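Side-chain contacts in protection of telomeres protein poz1 (Schizosaccharomyces pombe, PDB 5WE0), which binds telomeric DNA and negatively regulates telomerase and telomere length: residues W91-I96 against F167-Q172; C149-F154 against S210-V215; F156-P161 against Q202-M207. All blocks are in the same frame, centred on the assembly; numbering follows the deposited sequence.

Contact 1. Residues W91-I96 against F167-Q172; sequences WEYSLI and FTKFLQ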
loop_
_atom_site.group_PDB
_atom_site.type_symbol
_atom_site.label_atom_id
_atom_site.label_comp_id
_atom_site.label_asym_id
_atom_site.label_seq_id
_atom_site.Cartn_x
_atom_site.Cartn_y
_atom_site.Cartn_z
ATOM N N TRP A 91 -7.332 8.349 5.466
ATOM C CA TRP A 91 -8.243 7.878 4.430
ATOM C C TRP A 91 -8.597 9.087 3.580
ATOM O O TRP A 91 -9.547 9.824 3.840
ATOM C CB TRP A 91 -9.470 7.209 5.035
ATOM C CG TRP A 91 -9.093 5.995 5.809
ATOM C CD1 TRP A 91 -8.966 5.898 7.161
ATOM C CD2 TRP A 91 -8.769 4.698 5.277
ATOM N NE1 TRP A 91 -8.594 4.624 7.507
ATOM C CE2 TRP A 91 -8.463 3.867 6.368
ATOM C CE3 TRP A 91 -8.719 4.161 3.982
ATOM C CZ2 TRP A 91 -8.090 2.529 6.209
ATOM C CZ3 TRP A 91 -8.373 2.838 3.826
ATOM C CH2 TRP A 91 -8.054 2.035 4.940
ATOM N N GLU A 92 -7.792 9.323 2.568
ATOM C CA GLU A 92 -8.078 10.351 1.588
ATOM C C GLU A 92 -8.026 9.650 0.236
ATOM O O GLU A 92 -7.126 8.839 -0.012
ATOM C CB GLU A 92 -7.064 11.516 1.692
ATOM C CG GLU A 92 -7.402 12.719 0.799
ATOM C CD GLU A 92 -6.831 12.647 -0.619
ATOM O OE1 GLU A 92 -5.604 12.402 -0.760
ATOM O OE2 GLU A 92 -7.628 12.814 -1.598
ATOM N N TYR A 93 -9.024 9.924 -0.606
ATOM C CA TYR A 93 -9.227 9.164 -1.843
ATOM C C TYR A 93 -7.957 9.093 -2.685
ATOM O O TYR A 93 -7.552 8.013 -3.138
ATOM C CB TYR A 93 -10.363 9.797 -2.651
ATOM C CG TYR A 93 -10.231 9.557 -4.105
ATOM C CD1 TYR A 93 -10.366 8.251 -4.624
ATOM C CD2 TYR A 93 -9.916 10.608 -4.980
ATOM C CE1 TYR A 93 -10.209 7.994 -5.979
ATOM C CE2 TYR A 93 -9.753 10.359 -6.347
ATOM C CZ TYR A 93 -9.904 9.042 -6.836
ATOM O OH TYR A 93 -9.753 8.757 -8.174
ATOM N N SER A 94 -7.321 10.246 -2.913
ATOM C CA SER A 94 -6.176 10.301 -3.811
ATOM C C SER A 94 -5.001 9.494 -3.257
ATOM O O SER A 94 -4.391 8.691 -3.978
ATOM C CB SER A 94 -5.786 11.758 -4.049
ATOM O OG SER A 94 -4.674 11.850 -4.919
ATOM N N LEU A 95 -4.701 9.665 -1.961
ATOM C CA LEU A 95 -3.611 8.929 -1.330
ATOM C C LEU A 95 -3.865 7.426 -1.364
ATOM O O LEU A 95 -2.976 6.647 -1.730
ATOM C CB LEU A 95 -3.422 9.409 0.114
ATOM C CG LEU A 95 -2.487 8.610 1.029
ATOM C CD1 LEU A 95 -1.030 8.742 0.598
ATOM C CD2 LEU A 95 -2.658 9.004 2.501
ATOM N N ILE A 96 -5.069 6.998 -0.964
ATOM C CA ILE A 96 -5.359 5.568 -0.891
ATOM C C ILE A 96 -5.373 4.948 -2.286
ATOM O O ILE A 96 -4.949 3.807 -2.480
ATOM C CB ILE A 96 -6.691 5.331 -0.154
ATOM C CG1 ILE A 96 -6.607 5.801 1.311
ATOM C CG2 ILE A 96 -7.069 3.849 -0.239
ATOM C CD1 ILE A 96 -5.446 5.161 2.124
ATOM N N PHE A 167 -16.180 9.221 -5.152
ATOM C CA PHE A 167 -16.658 7.915 -4.718
ATOM C C PHE A 167 -16.821 6.983 -5.913
ATOM O O PHE A 167 -16.384 5.823 -5.886
ATOM C CB PHE A 167 -17.991 8.072 -3.978
ATOM C CG PHE A 167 -18.449 6.824 -3.287
ATOM C CD1 PHE A 167 -17.535 5.903 -2.823
ATOM C CD2 PHE A 167 -19.790 6.543 -3.162
ATOM C CE1 PHE A 167 -17.963 4.744 -2.202
ATOM C CE2 PHE A 167 -20.221 5.392 -2.550
ATOM C CZ PHE A 167 -19.313 4.495 -2.065
ATOM N N THR A 168 -17.459 7.479 -6.971
ATOM C CA THR A 168 -17.685 6.670 -8.165
ATOM C C THR A 168 -16.378 6.331 -8.872
ATOM O O THR A 168 -16.134 5.170 -9.211
ATOM C CB THR A 168 -18.639 7.404 -9.101
ATOM O OG1 THR A 168 -19.957 7.373 -8.532
ATOM C CG2 THR A 168 -18.642 6.761 -10.494
ATOM N N LYS A 169 -15.545 7.344 -9.125
ATOM C CA LYS A 169 -14.212 7.126 -9.678
ATOM C C LYS A 169 -13.467 6.036 -8.917
ATOM O O LYS A 169 -12.895 5.118 -9.518
ATOM C CB LYS A 169 -13.432 8.443 -9.643
ATOM C CG LYS A 169 -12.067 8.403 -10.320
ATOM C CD LYS A 169 -12.123 7.646 -11.647
ATOM C CE LYS A 169 -10.745 7.526 -12.279
ATOM N NZ LYS A 169 -10.740 6.644 -13.484
ATOM N N PHE A 170 -13.475 6.117 -7.583
ATOM C CA PHE A 170 -12.750 5.139 -6.779
ATOM C C PHE A 170 -13.307 3.739 -6.974
ATOM O O PHE A 170 -12.547 2.762 -7.031
ATOM C CB PHE A 170 -12.798 5.504 -5.293
ATOM C CG PHE A 170 -12.086 4.514 -4.431
ATOM C CD1 PHE A 170 -10.718 4.616 -4.233
ATOM C CD2 PHE A 170 -12.767 3.449 -3.873
ATOM C CE1 PHE A 170 -10.039 3.685 -3.463
ATOM C CE2 PHE A 170 -12.109 2.523 -3.113
ATOM C CZ PHE A 170 -10.735 2.637 -2.908
ATOM N N LEU A 171 -14.629 3.616 -7.087
ATOM C CA LEU A 171 -15.221 2.286 -7.193
ATOM C C LEU A 171 -14.938 1.648 -8.551
ATOM O O LEU A 171 -14.718 0.434 -8.636
ATOM C CB LEU A 171 -16.722 2.363 -6.933
ATOM C CG LEU A 171 -17.025 2.525 -5.445
ATOM C CD1 LEU A 171 -18.519 2.770 -5.209
ATOM C CD2 LEU A 171 -16.490 1.342 -4.649
ATOM N N GLN A 172 -14.929 2.451 -9.617
ATOM C CA GLN A 172 -14.550 1.946 -10.934
ATOM C C GLN A 172 -13.101 1.470 -10.963
ATOM O O GLN A 172 -12.813 0.380 -11.463
ATOM C CB GLN A 172 -14.800 3.030 -11.980
ATOM C CG GLN A 172 -16.158 3.688 -11.801
ATOM C CD GLN A 172 -16.445 4.756 -12.831
ATOM O OE1 GLN A 172 -15.609 5.631 -13.080
ATOM N NE2 GLN A 172 -17.608 4.665 -13.477
#
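The Y93 ring overlaps the near side of F170 along its CD1-CE1 bond: CE1 of Y93 stands 3.7 Å from F170 CB, and CD1 of Y93 is equally close, 3.7 Å, to F170 CD1. F170 CD1 lies in the plane of the tyrosine ring, at its edge, and the two side chains run antiparallel, each passing alongside the other. Both are swung over the carbonyl side of their own backbone, Y93 with chi1 153° and F170 with chi1 179°, and this directs each aromatic group into the gap between the helices. The backbones come close there, with 7.3 Å between the CA atoms of Y93 and F170. Beyond the ring, the phenol OH of Y93 rests 3.2 Å from CG of K169, a contact with the aliphatic stem; the lysine chain then bends at chi2 (43°) and leads its NZ to a salt bridge with D173. A looser apolar touch, I96 CG2 to F170 CE1 at 4.4 Å, extends the contact one turn along the first helix. An alanine in place of Y93 is likely to open a gap beside F170 and leave the K169 stem without the hydroxyl that rests on it. The start of helix 93-115 is fixed by E92 at the N-cap: OE2 accepts from S94 N at 2.9 Å and OE1 from L95 N at 3.1 Å, both donors lying above the carboxylate plane. A basic side chain of another protein chain also pairs with E92 OE1, so the same group serves helix start and interface. Helix 93-115 thus meets helix 164-174 through aromatic and alkyl groups, while helix 130-157 packs against both, M152 touching I96 and F170, and F156 touching Y93.

Contact 2. Residues C149-F154 against S210-V215; sequences CRWMAF and SKFNSV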
loop_
_atom_site.group_PDB
_atom_site.type_symbol
_atom_site.label_atom_id
_atom_site.label_comp_id
_atom_site.label_asym_id
_atom_site.label_seq_id
_atom_site.Cartn_x
_atom_site.Cartn_y
_atom_site.Cartn_z
ATOM N N CYS A 149 -9.959 -1.146 0.123
ATOM C CA CYS A 149 -11.028 -0.564 -0.699
ATOM C C CYS A 149 -12.315 -0.384 0.095
ATOM O O CYS A 149 -13.025 0.611 -0.069
ATOM C CB CYS A 149 -11.324 -1.457 -1.907
ATOM S SG CYS A 149 -9.936 -1.647 -3.011
ATOM N N ARG A 150 -12.654 -1.364 0.917
ATOM C CA ARG A 150 -13.868 -1.285 1.704
ATOM C C ARG A 150 -13.778 -0.163 2.740
ATOM O O ARG A 150 -14.741 0.595 2.943
ATOM C CB ARG A 150 -14.122 -2.630 2.366
ATOM C CG ARG A 150 -15.474 -2.698 3.008
ATOM C CD ARG A 150 -16.083 -4.065 2.802
ATOM N NE ARG A 150 -16.043 -4.744 4.087
ATOM C CZ ARG A 150 -16.632 -5.896 4.354
ATOM N NH1 ARG A 150 -16.540 -6.400 5.578
ATOM N NH2 ARG A 150 -17.305 -6.530 3.405
ATOM N N TRP A 151 -12.626 -0.027 3.401
ATOM C CA TRP A 151 -12.520 1.035 4.399
ATOM C C TRP A 151 -12.457 2.417 3.759
ATOM O O TRP A 151 -12.994 3.375 4.334
ATOM C CB TRP A 151 -11.326 0.774 5.313
ATOM C CG TRP A 151 -11.752 -0.169 6.418
ATOM C CD1 TRP A 151 -12.056 -1.512 6.303
ATOM C CD2 TRP A 151 -11.995 0.178 7.782
ATOM N NE1 TRP A 151 -12.448 -2.017 7.526
ATOM C CE2 TRP A 151 -12.415 -0.999 8.448
ATOM C CE3 TRP A 151 -11.875 1.362 8.510
ATOM C CZ2 TRP A 151 -12.705 -1.019 9.806
ATOM C CZ3 TRP A 151 -12.192 1.352 9.854
ATOM C CH2 TRP A 151 -12.598 0.166 10.494
ATOM N N MET A 152 -11.867 2.533 2.559
ATOM C CA MET A 152 -11.989 3.771 1.792
ATOM C C MET A 152 -13.453 4.055 1.454
ATOM O O MET A 152 -13.924 5.188 1.598
ATOM C CB MET A 152 -11.151 3.699 0.514
ATOM C CG MET A 152 -11.046 5.015 -0.256
ATOM S SD MET A 152 -10.170 6.274 0.701
ATOM C CE MET A 152 -11.421 7.547 0.925
ATOM N N ALA A 153 -14.192 3.031 1.028
ATOM C CA ALA A 153 -15.619 3.198 0.770
ATOM C C ALA A 153 -16.360 3.627 2.031
ATOM O O ALA A 153 -17.177 4.551 1.989
ATOM C CB ALA A 153 -16.211 1.897 0.224
ATOM N N PHE A 154 -16.066 2.989 3.171
ATOM C CA PHE A 154 -16.666 3.398 4.443
ATOM C C PHE A 154 -16.441 4.878 4.728
ATOM O O PHE A 154 -17.360 5.589 5.155
ATOM C CB PHE A 154 -16.092 2.576 5.589
ATOM C CG PHE A 154 -16.548 1.154 5.614
ATOM C CD1 PHE A 154 -17.622 0.736 4.850
ATOM C CD2 PHE A 154 -15.887 0.223 6.409
ATOM C CE1 PHE A 154 -18.037 -0.583 4.873
ATOM C CE2 PHE A 154 -16.295 -1.099 6.449
ATOM C CZ PHE A 154 -17.376 -1.506 5.680
ATOM N N SER A 210 -8.255 -4.091 12.477
ATOM C CA SER A 210 -7.128 -4.857 13.005
ATOM C C SER A 210 -6.855 -6.115 12.177
ATOM O O SER A 210 -5.707 -6.549 12.088
ATOM C CB SER A 210 -7.372 -5.259 14.458
ATOM O OG SER A 210 -8.541 -6.052 14.542
ATOM N N LYS A 211 -7.901 -6.732 11.605
ATOM C CA LYS A 211 -7.704 -7.907 10.766
ATOM C C LYS A 211 -6.934 -7.556 9.496
ATOM O O LYS A 211 -6.051 -8.309 9.064
ATOM C CB LYS A 211 -9.034 -8.555 10.391
ATOM C CG LYS A 211 -8.741 -9.790 9.523
ATOM C CD LYS A 211 -9.880 -10.418 8.738
ATOM C CE LYS A 211 -9.354 -11.668 7.962
ATOM N NZ LYS A 211 -8.308 -12.516 8.686
ATOM N N PHE A 212 -7.277 -6.427 8.864
ATOM C CA PHE A 212 -6.594 -6.038 7.636
ATOM C C PHE A 212 -5.212 -5.507 7.913
ATOM O O PHE A 212 -4.319 -5.668 7.083
ATOM C CB PHE A 212 -7.419 -5.021 6.876
ATOM C CG PHE A 212 -8.735 -5.562 6.473
ATOM C CD1 PHE A 212 -8.800 -6.623 5.576
ATOM C CD2 PHE A 212 -9.897 -5.076 7.026
ATOM C CE1 PHE A 212 -10.010 -7.171 5.217
ATOM C CE2 PHE A 212 -11.118 -5.611 6.667
ATOM C CZ PHE A 212 -11.176 -6.662 5.756
ATOM N N ASN A 213 -5.004 -4.899 9.077
ATOM C CA ASN A 213 -3.648 -4.547 9.479
ATOM C C ASN A 213 -2.768 -5.792 9.547
ATOM O O ASN A 213 -1.634 -5.793 9.060
ATOM C CB ASN A 213 -3.685 -3.825 10.830
ATOM C CG ASN A 213 -2.314 -3.529 11.368
ATOM O OD1 ASN A 213 -1.632 -2.621 10.898
ATOM N ND2 ASN A 213 -1.893 -4.298 12.359
ATOM N N SER A 214 -3.274 -6.863 10.158
ATOM C CA SER A 214 -2.493 -8.098 10.286
ATOM C C SER A 214 -2.233 -8.750 8.924
ATOM O O SER A 214 -1.105 -9.155 8.622
ATOM C CB SER A 214 -3.223 -9.062 11.223
ATOM O OG SER A 214 -2.642 -10.349 11.145
ATOM N N VAL A 215 -3.274 -8.865 8.094
ATOM C CA VAL A 215 -3.143 -9.444 6.753
ATOM C C VAL A 215 -2.139 -8.660 5.923
ATOM O O VAL A 215 -1.299 -9.239 5.215
ATOM C CB VAL A 215 -4.525 -9.483 6.076
ATOM C CG1 VAL A 215 -4.398 -9.601 4.581
ATOM C CG2 VAL A 215 -5.371 -10.606 6.650
#
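W151 reaches toward F212 and meets it with the nitrogen corner of its indole. At the root, CB of W151 is packed against CH2 of W91. The first torsion, chi1 -84°, sets CG beside the backbone N and opposite the carbonyl carbon, sending the indole off the helix toward F212. Along the five-membered ring, CD1 is 4.2 Å from F212 CE2, and NE1 is closer still, 3.9 Å from that same CE2, with F212 CD2 next in distance. The approach is oblique: the five-membered ring and the F212 ring have centroids 5.8 Å apart and planes at 68°. NE1 has a polar partner as well, since it makes a weak hydrogen bond to the carbonyl O of M207. On one indole face sits F154 CD2, 4.0 Å above the plane and offset toward the rim; the F154 ring in turn has R150 O 3.3 Å above it. At the tip, CH2 of W151 lies against CD of K204, on the same side of the indole as F154. The joint is narrow, burying 95 Å² in all, and the CA atoms of W151 and F212 are 9.8 Å apart, so two long aromatic side chains span what the backbones leave. F212 also uses chi1 near -61° to bring its ring toward W151. The surroundings complete the cluster: W209 meets W151 edge-to-face, and M207 and C143 touch F212, as does an apolar side chain of another protein chain. Helix 130-157 is thereby joined to helix 209-230, with helix 193-206 adjoining the indole through K204 and helix 164-174 lying against M152 and A153.

Contact 3. Residues F156-P161 against Q202-M207; sequences FLEQEP and QHKKKM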
loop_
_atom_site.group_PDB
_atom_site.type_symbol
_atom_site.label_atom_id
_atom_site.label_comp_id
_atom_site.label_asym_id
_atom_site.label_seq_id
_atom_site.Cartn_x
_atom_site.Cartn_y
_atom_site.Cartn_z
ATOM N N PHE A 156 -15.857 7.370 2.609
ATOM C CA PHE A 156 -16.731 8.127 1.699
ATOM C C PHE A 156 -18.164 8.177 2.222
ATOM O O PHE A 156 -18.778 9.244 2.284
ATOM C CB PHE A 156 -16.752 7.483 0.306
ATOM C CG PHE A 156 -15.660 7.942 -0.626
ATOM C CD1 PHE A 156 -15.563 9.260 -1.019
ATOM C CD2 PHE A 156 -14.751 7.018 -1.156
ATOM C CE1 PHE A 156 -14.574 9.662 -1.917
ATOM C CE2 PHE A 156 -13.753 7.420 -2.052
ATOM C CZ PHE A 156 -13.668 8.736 -2.427
ATOM N N LEU A 157 -18.703 7.019 2.625
ATOM C CA LEU A 157 -20.091 6.911 3.067
ATOM C C LEU A 157 -20.355 7.617 4.396
ATOM O O LEU A 157 -21.520 7.814 4.750
ATOM C CB LEU A 157 -20.489 5.448 3.225
ATOM C CG LEU A 157 -20.534 4.606 1.956
ATOM C CD1 LEU A 157 -20.604 3.125 2.304
ATOM C CD2 LEU A 157 -21.694 5.039 1.085
ATOM N N GLU A 158 -19.317 7.926 5.172
ATOM C CA GLU A 158 -19.457 8.563 6.473
ATOM C C GLU A 158 -19.383 10.086 6.421
ATOM O O GLU A 158 -19.400 10.730 7.478
ATOM C CB GLU A 158 -18.380 8.027 7.420
ATOM C CG GLU A 158 -18.660 6.614 7.905
ATOM C CD GLU A 158 -17.820 6.226 9.126
ATOM O OE1 GLU A 158 -16.567 6.236 9.026
ATOM O OE2 GLU A 158 -18.414 5.898 10.179
ATOM N N GLN A 159 -19.263 10.672 5.240
ATOM C CA GLN A 159 -19.245 12.116 5.086
ATOM C C GLN A 159 -20.630 12.620 4.679
ATOM O O GLN A 159 -21.456 11.882 4.133
ATOM C CB GLN A 159 -18.200 12.549 4.050
ATOM C CG GLN A 159 -16.837 11.842 4.123
ATOM C CD GLN A 159 -16.096 12.098 5.433
ATOM O OE1 GLN A 159 -15.852 13.241 5.801
ATOM N NE2 GLN A 159 -15.705 11.026 6.120
ATOM N N GLU A 160 -20.889 13.891 4.977
ATOM C CA GLU A 160 -22.176 14.504 4.628
ATOM C C GLU A 160 -21.988 15.977 4.234
ATOM O O GLU A 160 -21.589 16.813 5.047
ATOM C CB GLU A 160 -23.178 14.375 5.778
ATOM C CG GLU A 160 -24.458 15.159 5.548
ATOM C CD GLU A 160 -25.382 14.522 4.526
ATOM O OE1 GLU A 160 -24.986 13.547 3.841
ATOM O OE2 GLU A 160 -26.516 15.024 4.388
ATOM N N PRO A 161 -22.234 16.292 2.959
ATOM C CA PRO A 161 -22.682 15.370 1.904
ATOM C C PRO A 161 -21.566 14.445 1.359
ATOM O O PRO A 161 -20.372 14.700 1.588
ATOM C CB PRO A 161 -23.166 16.320 0.812
ATOM C CG PRO A 161 -22.249 17.503 0.950
ATOM C CD PRO A 161 -21.988 17.650 2.438
ATOM N N GLN A 202 -22.001 -1.293 11.551
ATOM C CA GLN A 202 -22.203 -2.735 11.594
ATOM C C GLN A 202 -21.142 -3.470 10.782
ATOM O O GLN A 202 -20.611 -4.498 11.219
ATOM C CB GLN A 202 -23.596 -3.064 11.066
ATOM C CG GLN A 202 -24.718 -2.843 12.055
ATOM C CD GLN A 202 -26.040 -3.401 11.554
ATOM O OE1 GLN A 202 -26.115 -4.572 11.172
ATOM N NE2 GLN A 202 -27.084 -2.574 11.551
ATOM N N HIS A 203 -20.844 -2.983 9.579
ATOM C CA HIS A 203 -19.849 -3.660 8.756
ATOM C C HIS A 203 -18.439 -3.466 9.298
ATOM O O HIS A 203 -17.618 -4.381 9.201
ATOM C CB HIS A 203 -19.992 -3.191 7.318
ATOM C CG HIS A 203 -21.088 -3.899 6.599
ATOM N ND1 HIS A 203 -20.874 -5.031 5.846
ATOM C CD2 HIS A 203 -22.428 -3.704 6.612
ATOM C CE1 HIS A 203 -22.028 -5.468 5.374
ATOM N NE2 HIS A 203 -22.988 -4.683 5.828
ATOM N N LYS A 204 -18.146 -2.311 9.910
ATOM C CA LYS A 204 -16.848 -2.141 10.559
ATOM C C LYS A 204 -16.686 -3.124 11.712
ATOM O O LYS A 204 -15.587 -3.648 11.942
ATOM C CB LYS A 204 -16.670 -0.703 11.051
ATOM C CG LYS A 204 -16.308 0.262 9.943
ATOM C CD LYS A 204 -15.875 1.639 10.432
ATOM C CE LYS A 204 -15.522 2.525 9.224
ATOM N NZ LYS A 204 -14.837 3.807 9.578
ATOM N N LYS A 205 -17.774 -3.395 12.444
ATOM C CA LYS A 205 -17.708 -4.381 13.519
ATOM C C LYS A 205 -17.563 -5.797 12.962
ATOM O O LYS A 205 -16.840 -6.622 13.535
ATOM C CB LYS A 205 -18.941 -4.262 14.421
ATOM C CG LYS A 205 -18.860 -3.094 15.426
ATOM C CD LYS A 205 -17.885 -3.405 16.579
ATOM C CE LYS A 205 -17.733 -2.231 17.555
ATOM N NZ LYS A 205 -19.025 -1.520 17.858
ATOM N N LYS A 206 -18.227 -6.090 11.841
ATOM C CA LYS A 206 -18.110 -7.390 11.176
ATOM C C LYS A 206 -16.711 -7.657 10.628
ATOM O O LYS A 206 -16.408 -8.798 10.262
ATOM C CB LYS A 206 -19.116 -7.473 10.022
ATOM C CG LYS A 206 -20.310 -8.389 10.252
ATOM C CD LYS A 206 -21.384 -8.192 9.165
ATOM C CE LYS A 206 -22.562 -7.377 9.700
ATOM N NZ LYS A 206 -23.352 -6.677 8.633
ATOM N N MET A 207 -15.860 -6.638 10.552
ATOM C CA MET A 207 -14.634 -6.745 9.782
ATOM C C MET A 207 -13.645 -5.672 10.240
ATOM O O MET A 207 -13.334 -4.742 9.481
ATOM C CB MET A 207 -14.955 -6.621 8.290
ATOM C CG MET A 207 -13.898 -7.286 7.437
ATOM S SD MET A 207 -14.033 -9.086 7.358
ATOM C CE MET A 207 -13.048 -9.594 8.767
#
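K204 and E158 meet across the contact through a single pair of atoms, NZ donating to OE1 at 3.0 Å in a salt bridge. The approach is one-sided: the other oxygen, OE2, stays 4.2 Å from NZ, and the ammonium sits above the carboxylate plane, 44° out of it. Both chains are stretched beyond CG, arriving from opposite directions, which is how charges can join although the CA atoms of E158 and K204 stand 11.8 Å apart. This thin link buries just 68 Å², and both residues remain partly exposed, so solvent is likely to compete for the pair. The close packing lies at the stems. The methylenes of K204 run against W151 and F154, while E158 leans on L197 and V200; each charged end is carried on an apolar stem, that of K204 lying against helix 130-157 and that of E158 against helix 193-206. E158 sits in the turn that follows helix 130-157, and this turn is tied down further by R196, whose NE donates to L157 O and which, with K192, forms salt bridges with E160. The arrangement is an interhelical surface salt bridge above an apolar seam, set near the C-terminal ends of two helices in an all-helical domain consistent with the TRFH-like fold of telomere proteins.

Overall arrangement
Helix 130-157 binds the set together: its residues form one side of contacts 2 and 3, and M152 and F156 pack against contact 1. The centre of contact 1 lies about 14 Å from that of contact 2 and about 15 Å from that of contact 3, while the centres of contacts 2 and 3 are about 11 Å apart. In sequence the segments run 91-96, 149-154, 156-161, 167-172, 202-207, 210-215, so contact 3 is nested within contact 2, whereas contact 1 alternates with both. Direct bridges include F167 CD1 to F156 CD2 at 3.4 Å and F212 CZ to M207 CG at 3.3 Å. The central helix thus gathers helices 93-115, 164-174, 193-206 and 209-230 into one helical bundle.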